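GDSL-like protein (PDB 6HFZ) is a two-domain esterase that removes acetyl groups from acetylated beta-mannans and probably works as an SGNH-type hydrolase. Local coordinates at residues 3-7 / 201-205; 247-253 / 277-283; 302-307 / 346-352. All coordinates share one frame; numbering follows the deposited sequence.

Interaction 1 of 3, residues 3-7 / 201-205; sequences YQIKY and LVASV
Leu201 meets Tyr3 and Ile5 through the end of its side chain. Its CD1 lies 3.4 Å from Ile5 CD1, a tight carbon pair, and the two side chains pass at a slant. The chi1 of Leu201 (-129°) is off a staggered position, so the tight pair may reflect strain or an uncertain rotamer. Tyr3 and Leu201 approach from opposite directions. Tyr3 OH is 3.6 Å from the same CD1 of Leu201, and the Tyr3 ring stands oblique to that methyl. Tyr7 OH lies near it as well. Ile173 of helix 173-178 also touches Leu201.

Ser204 is the polar point of the contact. Its OG sits between the backbone N and the carbonyl carbon (chi1 73°) and turns back along the helix. There it donates to Leu201 O at 2.6 Å. Val205 N reaches this same carbonyl from the same face of its plane, so two donors grip one oxygen. Ser204 OG is also within hydrogen-bonding distance of Tyr7 OH, at 2.8 Å, though the tyrosine proton may go to another acceptor. The serine hydroxyl thus lies between the helix backbone and the tyrosine.

Val205 takes the ring edge of Tyr7. Its CA is 3.8 Å from Tyr7 CE1, and its CG2 is close to the same ring carbon. Ile5 CG2 covers one face of the ring, over its centre, and the ring also meets that of Tyr208. A water donates to Tyr7 O (3.0 Å) and to Val205 O (3.2 Å), bridging the two backbones.

The start of the chain, ahead of strand 11-13, packs on helix 196-215 of the alpha/beta SGNH-hydrolase fold.

Interaction 2 of 3, residues 247-253 / 277-283; sequences NVVCHGF and GDSITLD
An antiparallel strand pair at the edge of a five-stranded sheet brings Val249 opposite Thr281 and His251 opposite Ser279. Both are hydrogen-bonded pairs. Val249 N donates to Thr281 O at 2.9 Å, and Thr281 N returns a bond to Val249 O. His251 N reaches Ser279 O at 2.8 Å, and Ser279 N returns to His251 O from above its carbonyl plane, 55° out of it. Phe253 N adds a weak bond to Ser279 O.

Cys250 and Ile280 share the opposite face of the sheet. Ile280 CG1 is anti to the backbone N (chi1 -178°) and the chain stays extended to CD1, 3.6 Å from Val248 CG1, with Cys250 SG close by. The other branch, CG2, makes a CH-pi contact over one face of the Phe253 ring, 4.1 Å from its centroid. Val248 and Leu282 lie side by side, CG2 to CD2 at 3.8 Å. Phe253, Ile280 and Leu282 touch strand 361-370.

Where strand 249-251 ends, Asp278 sets its carboxylate against Gly252 CA and takes its stronger bond from Lys275 N. A water donates to His251 O and accepts from Ser279 OG. One face is thus apolar toward the second sheet; the other mixes Val249 with hydroxyls and imidazole.

Interaction 3 of 3, residues 302-307 / 346-352; sequences PVAEII and VEVRLTE
Val303 and Glu352 lie side by side and point the same way, with their CB atoms 3.8 Å apart. The aliphatic part of Glu352 runs extended along the valine, and its OE1 forms a salt bridge with Arg317. Thr351 stands between Val303 and Glu305. Its CG2 is 3.6 Å from Glu305 CD, where the two side chains cross at about a right angle. Glu305 CG is held between the backbone N and the carbonyl carbon (chi1 78°), which leans the chain over that methyl.

Ile306 fills the other face with Val346 and Val348. Its CD1 meets Val346 CG1 at 3.7 Å and Val348 CG2 at 3.9 Å. Ala304 CB packs on Leu350 CD1 at 3.9 Å. Phe361 and Leu363 of strand 361-370 cover this side.

The strands are antiparallel, with paired bonds at Glu305/Arg349 and Ile307/Glu347. A classic beta bulge interrupts the register: Thr351 N (2.9 Å) and Glu352 N (3.2 Å) both donate to Val303 O, from the same face of its plane. Thr351 OG1 adds only a weak bond. Two N-H groups grip one carbonyl. Glu305, Arg349 and Glu352 share their face with Val303 and Ile307, while Ile306 and Val348 lie on the apolar one.

How the interactions relate
The contacts come in series along the chain, and interaction 1 stands apart. Its centre is about 51 Å from that of interaction 2 and about 47 Å from that of interaction 3, across the centre of the chain. It belongs to the alpha/beta SGNH-hydrolase domain. Interactions 2 and 3 lie in the C-terminal beta domain, with centres about 10 Å apart. They share one antiparallel sheet, in the order 249-251, 279-286, 342-352, 303-308. Strands 279-286 and 342-352 join them by probable backbone hydrogen bonds: Leu282 O to Val346 N at 2.8 Å, and Asp278 O to Leu350 N at 2.9 Å. Both contacts build one sheet, distant from the N-terminal packing, in keeping with the two-domain design.

Interaction 1 of 3, residues 3-7 / 201-205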
ATOM      1  N   TYR A   3       3.559  11.281  29.658  1.00 29.97           N
ATOM      2  CA  TYR A   3       4.584  10.506  28.844  1.00 26.01           C
ATOM      3  C   TYR A   3       5.669  11.441  28.247  1.00 24.45           C
ATOM      4  O   TYR A   3       5.548  12.635  28.216  1.00 27.60           O
ATOM      5  CB  TYR A   3       3.881   9.759  27.708  1.00 27.82           C
ATOM      6  CG  TYR A   3       3.288  10.661  26.665  1.00 28.07           C
ATOM      7  CD1 TYR A   3       4.049  11.128  25.600  1.00 29.16           C
ATOM      8  CD2 TYR A   3       1.955  11.046  26.734  1.00 29.07           C
ATOM      9  CE1 TYR A   3       3.528  11.998  24.668  1.00 31.86           C
ATOM     10  CE2 TYR A   3       1.400  11.849  25.751  1.00 29.52           C
ATOM     11  CZ  TYR A   3       2.192  12.356  24.743  1.00 34.61           C
ATOM     12  OH  TYR A   3       1.644  13.169  23.798  1.00 37.05           O
ATOM     13  N   GLN A   4       6.750  10.855  27.755  1.00 21.97           N
ATOM     14  CA  GLN A   4       7.836  11.589  27.129  1.00 22.64           C
ATOM     15  C   GLN A   4       8.395  10.689  26.028  1.00 24.80           C
ATOM     16  O   GLN A   4       8.996   9.682  26.326  1.00 26.57           O
ATOM     17  CB  GLN A   4       8.936  11.919  28.152  1.00 21.10           C
ATOM     18  CG  GLN A   4      10.082  12.720  27.564  1.00 25.37           C
ATOM     19  CD  GLN A   4      11.189  13.066  28.521  1.00 26.14           C
ATOM     20  OE1 GLN A   4      12.332  13.215  28.101  1.00 31.33           O
ATOM     21  NE2 GLN A   4      10.853  13.220  29.796  1.00 26.24           N
ATOM     22  N   ILE A   5       8.123  11.044  24.774  1.00 21.90           N
ATOM     23  CA  ILE A   5       8.740  10.340  23.663  1.00 24.13           C
ATOM     24  C   ILE A   5      10.230  10.720  23.498  1.00 22.20           C
ATOM     25  O   ILE A   5      10.597  11.892  23.535  1.00 26.45           O
ATOM     26  CB  ILE A   5       7.901  10.562  22.407  1.00 27.13           C
ATOM     27  CG1 ILE A   5       6.539   9.884  22.618  1.00 32.67           C
ATOM     28  CG2 ILE A   5       8.644  10.028  21.182  1.00 25.87           C
ATOM     29  CD1 ILE A   5       5.498  10.280  21.670  1.00 37.00           C
ATOM     30  N   LYS A   6      11.059   9.708  23.221  1.00 22.46           N
ATOM     31  CA  LYS A   6      12.456   9.871  22.867  1.00 23.79           C
ATOM     32  C   LYS A   6      12.556  10.016  21.354  1.00 23.44           C
ATOM     33  O   LYS A   6      12.673   9.032  20.679  1.00 22.67           O
ATOM     34  CB  LYS A   6      13.262   8.677  23.376  1.00 28.94           C
ATOM     35  CG  LYS A   6      13.050   8.437  24.866  1.00 35.61           C
ATOM     36  CD  LYS A   6      14.010   7.473  25.513  1.00 43.02           C
ATOM     37  CE  LYS A   6      13.375   6.720  26.670  1.00 48.63           C
ATOM     38  NZ  LYS A   6      12.616   7.596  27.596  1.00 52.59           N
ATOM     39  N   TYR A   7      12.498  11.260  20.850  1.00 23.69           N
ATOM     40  CA  TYR A   7      12.295  11.521  19.413  1.00 23.18           C
ATOM     41  C   TYR A   7      13.481  11.024  18.578  1.00 24.68           C
ATOM     42  O   TYR A   7      13.305  10.491  17.473  1.00 22.97           O
ATOM     43  CB  TYR A   7      11.996  13.000  19.186  1.00 24.55           C
ATOM     44  CG  TYR A   7      10.539  13.300  19.389  1.00 25.68           C
ATOM     45  CD1 TYR A   7       9.630  13.040  18.383  1.00 26.55           C
ATOM     46  CD2 TYR A   7      10.031  13.672  20.623  1.00 31.46           C
ATOM     47  CE1 TYR A   7       8.280  13.273  18.544  1.00 26.45           C
ATOM     48  CE2 TYR A   7       8.667  13.889  20.806  1.00 30.38           C
ATOM     49  CZ  TYR A   7       7.785  13.667  19.768  1.00 28.57           C
ATOM     50  OH  TYR A   7       6.444  13.883  19.916  1.00 28.48           O
ATOM     51  N   LEU A 201       0.664  12.379  17.290  1.00 20.80           N
ATOM     52  CA  LEU A 201       1.958  11.767  17.772  1.00 22.77           C
ATOM     53  C   LEU A 201       2.751  11.206  16.582  1.00 19.39           C
ATOM     54  O   LEU A 201       3.984  11.392  16.474  1.00 21.56           O
ATOM     55  CB  LEU A 201       1.629  10.655  18.773  1.00 25.36           C
ATOM     56  CG  LEU A 201       2.323  10.639  20.127  1.00 33.30           C
ATOM     57  CD1 LEU A 201       2.810  12.006  20.561  1.00 32.35           C
ATOM     58  CD2 LEU A 201       1.412  10.023  21.168  1.00 30.28           C
ATOM     59  N   VAL A 202       2.074  10.551  15.642  1.00 19.77           N
ATOM     60  CA  VAL A 202       2.762   9.944  14.507  1.00 18.86           C
ATOM     61  C   VAL A 202       3.420  11.051  13.673  1.00 20.08           C
ATOM     62  O   VAL A 202       4.600  10.953  13.257  1.00 19.68           O
ATOM     63  CB  VAL A 202       1.855   9.022  13.664  1.00 20.16           C
ATOM     64  CG1 VAL A 202       2.427   8.686  12.295  1.00 20.87           C
ATOM     65  CG2 VAL A 202       1.521   7.753  14.443  1.00 19.53           C
ATOM     66  N   ALA A 203       2.640  12.105  13.402  1.00 19.96           N
ATOM     67  CA  ALA A 203       3.122  13.222  12.640  1.00 21.85           C
ATOM     68  C   ALA A 203       4.286  13.865  13.386  1.00 21.24           C
ATOM     69  O   ALA A 203       5.176  14.341  12.770  1.00 21.24           O
ATOM     70  CB  ALA A 203       2.004  14.198  12.385  1.00 25.60           C
ATOM     71  N   SER A 204       4.186  13.981  14.717  1.00 23.48           N
ATOM     72  CA  SER A 204       5.244  14.666  15.484  1.00 23.44           C
ATOM     73  C   SER A 204       6.582  13.929  15.313  1.00 22.96           C
ATOM     74  O   SER A 204       7.630  14.553  15.275  1.00 21.65           O
ATOM     75  CB  SER A 204       4.877  14.811  16.955  1.00 28.12           C
ATOM     76  OG  SER A 204       4.956  13.557  17.622  1.00 34.42           O
ATOM     77  N   VAL A 205       6.536  12.590  15.195  1.00 20.91           N
ATOM     78  CA  VAL A 205       7.764  11.826  15.043  1.00 21.70           C
ATOM     79  C   VAL A 205       8.365  12.158  13.665  1.00 20.85           C
ATOM     80  O   VAL A 205       9.565  12.321  13.535  1.00 21.54           O
ATOM     81  CB  VAL A 205       7.541  10.315  15.262  1.00 20.19           C
ATOM     82  CG1 VAL A 205       8.772   9.533  14.871  1.00 22.22           C
ATOM     83  CG2 VAL A 205       7.088   9.970  16.690  1.00 21.07           C
TER
HETATM   84  O   HOH W   1      12.175  10.987  14.739  1.00 27.76           O

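Interaction 2 of 3, residues 247-253 / 277-283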
ATOM      1  N   ASN A 247      -7.806  -8.797 -23.859  1.00 43.05           N
ATOM      2  CA  ASN A 247      -7.644 -10.259 -24.012  1.00 48.30           C
ATOM      3  C   ASN A 247      -8.612 -11.063 -23.126  1.00 44.53           C
ATOM      4  O   ASN A 247      -8.544 -12.290 -23.072  1.00 47.38           O
ATOM      5  CB  ASN A 247      -6.209 -10.690 -23.716  1.00 51.40           C
ATOM      6  CG  ASN A 247      -5.275 -10.274 -24.827  1.00 57.81           C
ATOM      7  OD1 ASN A 247      -5.443 -10.702 -25.968  1.00 60.82           O
ATOM      8  ND2 ASN A 247      -4.332  -9.401 -24.510  1.00 60.93           N
ATOM      9  N   VAL A 248      -9.527 -10.377 -22.454  1.00 37.91           N
ATOM     10  CA  VAL A 248     -10.418 -11.007 -21.513  1.00 35.50           C
ATOM     11  C   VAL A 248     -11.680 -11.511 -22.221  1.00 33.09           C
ATOM     12  O   VAL A 248     -12.232 -10.823 -23.070  1.00 37.18           O
ATOM     13  CB  VAL A 248     -10.767 -10.017 -20.395  1.00 33.26           C
ATOM     14  CG1 VAL A 248     -11.881 -10.550 -19.523  1.00 30.17           C
ATOM     15  CG2 VAL A 248      -9.511  -9.689 -19.589  1.00 33.45           C
ATOM     16  N   VAL A 249     -12.132 -12.714 -21.855  1.00 27.79           N
ATOM     17  CA  VAL A 249     -13.394 -13.260 -22.387  1.00 29.95           C
ATOM     18  C   VAL A 249     -14.356 -13.582 -21.226  1.00 29.90           C
ATOM     19  O   VAL A 249     -14.075 -14.390 -20.357  1.00 30.20           O
ATOM     20  CB  VAL A 249     -13.128 -14.500 -23.256  1.00 34.33           C
ATOM     21  CG1 VAL A 249     -14.427 -15.037 -23.843  1.00 38.11           C
ATOM     22  CG2 VAL A 249     -12.106 -14.204 -24.346  1.00 32.67           C
ATOM     23  N   CYS A 250     -15.524 -12.944 -21.197  1.00 29.02           N
ATOM     24  CA  CYS A 250     -16.489 -13.243 -20.152  1.00 32.23           C
ATOM     25  C   CYS A 250     -17.470 -14.339 -20.580  1.00 33.27           C
ATOM     26  O   CYS A 250     -17.919 -14.315 -21.710  1.00 31.67           O
ATOM     27  CB  CYS A 250     -17.257 -11.986 -19.777  1.00 34.75           C
ATOM     28  SG  CYS A 250     -16.163 -10.711 -19.092  1.00 36.30           S
ATOM     29  N   HIS A 251     -17.863 -15.198 -19.628  1.00 30.24           N
ATOM     30  CA  HIS A 251     -18.893 -16.224 -19.774  1.00 30.39           C
ATOM     31  C   HIS A 251     -19.740 -16.241 -18.505  1.00 28.31           C
ATOM     32  O   HIS A 251     -19.759 -17.223 -17.760  1.00 26.92           O
ATOM     33  CB  HIS A 251     -18.286 -17.611 -20.032  1.00 35.74           C
ATOM     34  CG  HIS A 251     -17.369 -17.676 -21.209  1.00 41.81           C
ATOM     35  ND1 HIS A 251     -17.833 -17.618 -22.517  1.00 43.32           N
ATOM     36  CD2 HIS A 251     -16.027 -17.819 -21.282  1.00 46.27           C
ATOM     37  CE1 HIS A 251     -16.822 -17.739 -23.345  1.00 43.81           C
ATOM     38  NE2 HIS A 251     -15.697 -17.851 -22.610  1.00 47.69           N
ATOM     39  N   GLY A 252     -20.423 -15.122 -18.236  1.00 26.34           N
ATOM     40  CA  GLY A 252     -21.256 -14.979 -17.056  1.00 26.11           C
ATOM     41  C   GLY A 252     -20.843 -13.799 -16.191  1.00 26.42           C
ATOM     42  O   GLY A 252     -21.689 -13.056 -15.706  1.00 27.06           O
ATOM     43  N   PHE A 253     -19.536 -13.631 -15.982  1.00 25.75           N
ATOM     44  CA  PHE A 253     -19.010 -12.377 -15.344  1.00 26.33           C
ATOM     45  C   PHE A 253     -19.343 -11.196 -16.264  1.00 27.28           C
ATOM     46  O   PHE A 253     -19.387 -11.343 -17.465  1.00 29.16           O
ATOM     47  CB  PHE A 253     -17.501 -12.486 -15.089  1.00 25.10           C
ATOM     48  CG  PHE A 253     -17.135 -13.040 -13.745  1.00 25.03           C
ATOM     49  CD1 PHE A 253     -17.047 -14.407 -13.530  1.00 23.73           C
ATOM     50  CD2 PHE A 253     -16.859 -12.188 -12.693  1.00 22.92           C
ATOM     51  CE1 PHE A 253     -16.713 -14.907 -12.283  1.00 25.04           C
ATOM     52  CE2 PHE A 253     -16.487 -12.686 -11.452  1.00 26.25           C
ATOM     53  CZ  PHE A 253     -16.403 -14.047 -11.251  1.00 25.24           C
ATOM     54  N   GLY A 277     -21.324 -21.169 -11.881  1.00 26.26           N
ATOM     55  CA  GLY A 277     -20.841 -21.440 -13.207  1.00 26.73           C
ATOM     56  C   GLY A 277     -20.456 -20.221 -14.024  1.00 24.44           C
ATOM     57  O   GLY A 277     -19.892 -20.330 -15.089  1.00 29.02           O
ATOM     58  N   ASP A 278     -20.795 -19.010 -13.556  1.00 29.87           N
ATOM     59  CA  ASP A 278     -20.321 -17.799 -14.217  1.00 26.03           C
ATOM     60  C   ASP A 278     -18.785 -17.806 -14.204  1.00 25.92           C
ATOM     61  O   ASP A 278     -18.197 -18.056 -13.179  1.00 24.51           O
ATOM     62  CB  ASP A 278     -20.819 -16.553 -13.473  1.00 25.14           C
ATOM     63  CG  ASP A 278     -22.302 -16.239 -13.662  1.00 30.11           C
ATOM     64  OD1 ASP A 278     -22.928 -16.873 -14.561  1.00 28.90           O
ATOM     65  OD2 ASP A 278     -22.825 -15.332 -12.941  1.00 29.47           O
ATOM     66  N   SER A 279     -18.150 -17.462 -15.320  1.00 23.86           N
ATOM     67  CA  SER A 279     -16.690 -17.536 -15.430  1.00 25.30           C
ATOM     68  C   SER A 279     -16.165 -16.397 -16.304  1.00 22.61           C
ATOM     69  O   SER A 279     -16.923 -15.658 -16.998  1.00 26.81           O
ATOM     70  CB  SER A 279     -16.227 -18.863 -15.948  1.00 31.64           C
ATOM     71  OG  SER A 279     -16.898 -19.192 -17.136  1.00 38.17           O
ATOM     72  N   ILE A 280     -14.839 -16.273 -16.285  1.00 22.99           N
ATOM     73  CA  ILE A 280     -14.089 -15.298 -17.037  1.00 23.94           C
ATOM     74  C   ILE A 280     -12.691 -15.877 -17.274  1.00 23.77           C
ATOM     75  O   ILE A 280     -12.198 -16.604 -16.421  1.00 25.43           O
ATOM     76  CB  ILE A 280     -14.051 -13.966 -16.262  1.00 24.53           C
ATOM     77  CG1 ILE A 280     -13.296 -12.878 -17.037  1.00 24.50           C
ATOM     78  CG2 ILE A 280     -13.471 -14.190 -14.868  1.00 24.64           C
ATOM     79  CD1 ILE A 280     -13.299 -11.513 -16.310  1.00 25.73           C
ATOM     80  N   THR A 281     -12.121 -15.604 -18.439  1.00 24.13           N
ATOM     81  CA  THR A 281     -10.767 -16.051 -18.801  1.00 26.55           C
ATOM     82  C   THR A 281      -9.946 -14.817 -19.198  1.00 28.49           C
ATOM     83  O   THR A 281     -10.452 -13.846 -19.839  1.00 28.70           O
ATOM     84  CB  THR A 281     -10.781 -17.114 -19.910  1.00 29.95           C
ATOM     85  OG1 THR A 281     -11.372 -16.509 -21.058  1.00 38.54           O
ATOM     86  CG2 THR A 281     -11.554 -18.352 -19.525  1.00 29.08           C
ATOM     87  N   LEU A 282      -8.691 -14.819 -18.742  1.00 27.56           N
ATOM     88  CA  LEU A 282      -7.734 -13.773 -18.955  1.00 28.15           C
ATOM     89  C   LEU A 282      -6.412 -14.401 -19.368  1.00 27.61           C
ATOM     90  O   LEU A 282      -6.037 -15.420 -18.811  1.00 28.61           O
ATOM     91  CB  LEU A 282      -7.469 -13.012 -17.646  1.00 27.87           C
ATOM     92  CG  LEU A 282      -8.670 -12.441 -16.910  1.00 28.09           C
ATOM     93  CD1 LEU A 282      -9.215 -13.376 -15.861  1.00 27.46           C
ATOM     94  CD2 LEU A 282      -8.309 -11.091 -16.290  1.00 28.84           C
ATOM     95  N   ASP A 283      -5.693 -13.703 -20.249  1.00 28.04           N
ATOM     96  CA  ASP A 283      -4.295 -13.916 -20.540  1.00 31.73           C
ATOM     97  C   ASP A 283      -3.461 -12.979 -19.657  1.00 32.09           C
ATOM     98  O   ASP A 283      -3.646 -11.772 -19.701  1.00 31.57           O
ATOM     99  CB  ASP A 283      -3.976 -13.578 -22.002  1.00 37.77           C
ATOM    100  CG  ASP A 283      -4.616 -14.503 -23.031  1.00 45.46           C
ATOM    101  OD1 ASP A 283      -5.006 -15.623 -22.652  1.00 47.84           O
ATOM    102  OD2 ASP A 283      -4.712 -14.088 -24.210  1.00 52.95           O
TER
HETATM  103  O   HOH W   2     -19.773 -20.227 -17.571  1.00 43.03           O

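Interaction 3 of 3, residues 302-307 / 346-352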
ATOM      1  N   PRO A 302     -21.032 -15.259  -2.592  1.00 26.12           N
ATOM      2  CA  PRO A 302     -20.572 -16.393  -3.378  1.00 24.99           C
ATOM      3  C   PRO A 302     -19.129 -16.788  -3.079  1.00 27.63           C
ATOM      4  O   PRO A 302     -18.390 -16.037  -2.405  1.00 26.24           O
ATOM      5  CB  PRO A 302     -20.622 -15.898  -4.821  1.00 25.07           C
ATOM      6  CG  PRO A 302     -21.601 -14.782  -4.787  1.00 25.52           C
ATOM      7  CD  PRO A 302     -21.313 -14.112  -3.462  1.00 25.78           C
ATOM      8  N   VAL A 303     -18.789 -17.978  -3.551  1.00 26.71           N
ATOM      9  CA  VAL A 303     -17.447 -18.525  -3.523  1.00 26.36           C
ATOM     10  C   VAL A 303     -17.047 -18.796  -4.961  1.00 24.93           C
ATOM     11  O   VAL A 303     -17.882 -19.259  -5.747  1.00 26.90           O
ATOM     12  CB  VAL A 303     -17.374 -19.805  -2.674  1.00 29.47           C
ATOM     13  CG1 VAL A 303     -15.966 -20.375  -2.671  1.00 26.92           C
ATOM     14  CG2 VAL A 303     -17.882 -19.562  -1.243  1.00 29.18           C
ATOM     15  N   ALA A 304     -15.805 -18.456  -5.310  1.00 23.72           N
ATOM     16  CA  ALA A 304     -15.242 -18.761  -6.620  1.00 22.76           C
ATOM     17  C   ALA A 304     -13.985 -19.614  -6.461  1.00 23.87           C
ATOM     18  O   ALA A 304     -13.489 -19.774  -5.360  1.00 25.47           O
ATOM     19  CB  ALA A 304     -14.928 -17.482  -7.357  1.00 22.64           C
ATOM     20  N   GLU A 305     -13.455 -20.061  -7.597  1.00 26.18           N
ATOM     21  CA  GLU A 305     -12.161 -20.699  -7.695  1.00 28.86           C
ATOM     22  C   GLU A 305     -11.400 -20.033  -8.848  1.00 25.70           C
ATOM     23  O   GLU A 305     -11.997 -19.535  -9.860  1.00 27.40           O
ATOM     24  CB  GLU A 305     -12.321 -22.213  -7.869  1.00 30.08           C
ATOM     25  CG  GLU A 305     -12.692 -22.636  -9.279  1.00 35.99           C
ATOM     26  CD  GLU A 305     -13.001 -24.122  -9.483  1.00 41.21           C
ATOM     27  OE1 GLU A 305     -12.605 -24.939  -8.595  1.00 38.46           O
ATOM     28  OE2 GLU A 305     -13.675 -24.453 -10.510  1.00 45.56           O
ATOM     29  N   ILE A 306     -10.078 -19.955  -8.696  1.00 21.53           N
ATOM     30  CA  ILE A 306      -9.187 -19.466  -9.719  1.00 21.75           C
ATOM     31  C   ILE A 306      -8.217 -20.610 -10.095  1.00 24.40           C
ATOM     32  O   ILE A 306      -7.709 -21.316  -9.216  1.00 25.16           O
ATOM     33  CB  ILE A 306      -8.438 -18.194  -9.244  1.00 22.59           C
ATOM     34  CG1 ILE A 306      -7.546 -17.636 -10.346  1.00 24.61           C
ATOM     35  CG2 ILE A 306      -7.674 -18.421  -7.953  1.00 21.07           C
ATOM     36  CD1 ILE A 306      -7.145 -16.194 -10.135  1.00 22.53           C
ATOM     37  N   ILE A 307      -8.033 -20.786 -11.405  1.00 24.31           N
ATOM     38  CA  ILE A 307      -7.282 -21.835 -11.997  1.00 28.72           C
ATOM     39  C   ILE A 307      -6.270 -21.211 -12.945  1.00 26.41           C
ATOM     40  O   ILE A 307      -6.617 -20.363 -13.763  1.00 26.15           O
ATOM     41  CB  ILE A 307      -8.214 -22.787 -12.762  1.00 33.91           C
ATOM     42  CG1 ILE A 307      -9.245 -23.427 -11.831  1.00 37.86           C
ATOM     43  CG2 ILE A 307      -7.399 -23.841 -13.508  1.00 36.78           C
ATOM     44  CD1 ILE A 307     -10.274 -24.276 -12.556  1.00 39.34           C
ATOM     45  N   VAL A 346      -5.670 -17.704 -17.214  1.00 24.65           N
ATOM     46  CA  VAL A 346      -6.268 -17.623 -15.926  1.00 22.06           C
ATOM     47  C   VAL A 346      -7.785 -17.684 -16.080  1.00 24.63           C
ATOM     48  O   VAL A 346      -8.373 -16.972 -16.883  1.00 26.93           O
ATOM     49  CB  VAL A 346      -5.825 -16.344 -15.190  1.00 20.66           C
ATOM     50  CG1 VAL A 346      -6.441 -16.301 -13.803  1.00 23.64           C
ATOM     51  CG2 VAL A 346      -4.315 -16.227 -15.143  1.00 21.29           C
ATOM     52  N   GLU A 347      -8.418 -18.473 -15.233  1.00 24.68           N
ATOM     53  CA  GLU A 347      -9.836 -18.581 -15.253  1.00 25.78           C
ATOM     54  C   GLU A 347     -10.350 -18.409 -13.826  1.00 24.77           C
ATOM     55  O   GLU A 347      -9.805 -18.985 -12.904  1.00 22.65           O
ATOM     56  CB  GLU A 347     -10.228 -19.936 -15.866  1.00 33.60           C
ATOM     57  CG  GLU A 347     -11.727 -20.181 -15.826  1.00 41.06           C
ATOM     58  CD  GLU A 347     -12.224 -21.420 -16.556  1.00 46.17           C
ATOM     59  OE1 GLU A 347     -11.483 -22.450 -16.596  1.00 42.44           O
ATOM     60  OE2 GLU A 347     -13.363 -21.349 -17.090  1.00 52.15           O
ATOM     61  N   VAL A 348     -11.427 -17.635 -13.676  1.00 22.11           N
ATOM     62  CA  VAL A 348     -12.142 -17.548 -12.421  1.00 22.55           C
ATOM     63  C   VAL A 348     -13.591 -17.993 -12.691  1.00 23.79           C
ATOM     64  O   VAL A 348     -14.168 -17.548 -13.660  1.00 26.50           O
ATOM     65  CB  VAL A 348     -12.075 -16.111 -11.868  1.00 23.73           C
ATOM     66  CG1 VAL A 348     -12.833 -15.992 -10.560  1.00 25.15           C
ATOM     67  CG2 VAL A 348     -10.627 -15.651 -11.711  1.00 24.20           C
ATOM     68  N   ARG A 349     -14.126 -18.863 -11.835  1.00 24.92           N
ATOM     69  CA  ARG A 349     -15.467 -19.445 -11.992  1.00 25.19           C
ATOM     70  C   ARG A 349     -16.177 -19.423 -10.643  1.00 23.04           C
ATOM     71  O   ARG A 349     -15.594 -19.793  -9.655  1.00 22.85           O
ATOM     72  CB  ARG A 349     -15.338 -20.924 -12.406  1.00 30.08           C
ATOM     73  CG  ARG A 349     -16.651 -21.598 -12.789  1.00 30.99           C
ATOM     74  CD  ARG A 349     -16.420 -23.002 -13.411  1.00 30.26           C
ATOM     75  NE  ARG A 349     -17.709 -23.655 -13.724  1.00 33.67           N
ATOM     76  CZ  ARG A 349     -18.304 -23.601 -14.916  1.00 31.70           C
ATOM     77  NH1 ARG A 349     -17.687 -23.040 -15.936  1.00 32.46           N
ATOM     78  NH2 ARG A 349     -19.498 -24.139 -15.102  1.00 35.67           N
ATOM     79  N   LEU A 350     -17.481 -19.131 -10.620  1.00 22.53           N
ATOM     80  CA  LEU A 350     -18.234 -19.228  -9.381  1.00 22.86           C
ATOM     81  C   LEU A 350     -18.602 -20.690  -9.108  1.00 25.84           C
ATOM     82  O   LEU A 350     -19.063 -21.373 -10.028  1.00 27.81           O
ATOM     83  CB  LEU A 350     -19.487 -18.359  -9.508  1.00 25.52           C
ATOM     84  CG  LEU A 350     -19.454 -17.017  -8.776  1.00 30.95           C
ATOM     85  CD1 LEU A 350     -18.234 -16.201  -9.079  1.00 30.70           C
ATOM     86  CD2 LEU A 350     -20.708 -16.203  -9.019  1.00 25.27           C
ATOM     87  N   THR A 351     -18.339 -21.140  -7.878  1.00 25.68           N
ATOM     88  CA  THR A 351     -18.542 -22.549  -7.438  1.00 28.93           C
ATOM     89  C   THR A 351     -19.649 -22.703  -6.391  1.00 30.85           C
ATOM     90  O   THR A 351     -20.210 -23.810  -6.282  1.00 32.30           O
ATOM     91  CB  THR A 351     -17.235 -23.141  -6.901  1.00 29.64           C
ATOM     92  OG1 THR A 351     -16.822 -22.391  -5.756  1.00 29.30           O
ATOM     93  CG2 THR A 351     -16.135 -23.123  -7.935  1.00 30.12           C
ATOM     94  N   GLU A 352     -19.944 -21.666  -5.593  1.00 29.50           N
ATOM     95  CA  GLU A 352     -21.036 -21.708  -4.582  1.00 29.73           C
ATOM     96  C   GLU A 352     -21.810 -20.378  -4.625  1.00 31.41           C
ATOM     97  O   GLU A 352     -21.216 -19.301  -4.740  1.00 27.90           O
ATOM     98  CB  GLU A 352     -20.531 -21.950  -3.148  1.00 32.15           C
ATOM     99  CG  GLU A 352     -19.573 -23.133  -2.995  1.00 38.06           C
ATOM    100  CD  GLU A 352     -18.974 -23.307  -1.600  1.00 43.96           C
ATOM    101  OE1 GLU A 352     -17.819 -23.816  -1.494  1.00 45.72           O
ATOM    102  OE2 GLU A 352     -19.668 -22.944  -0.605  1.00 42.79           O
TER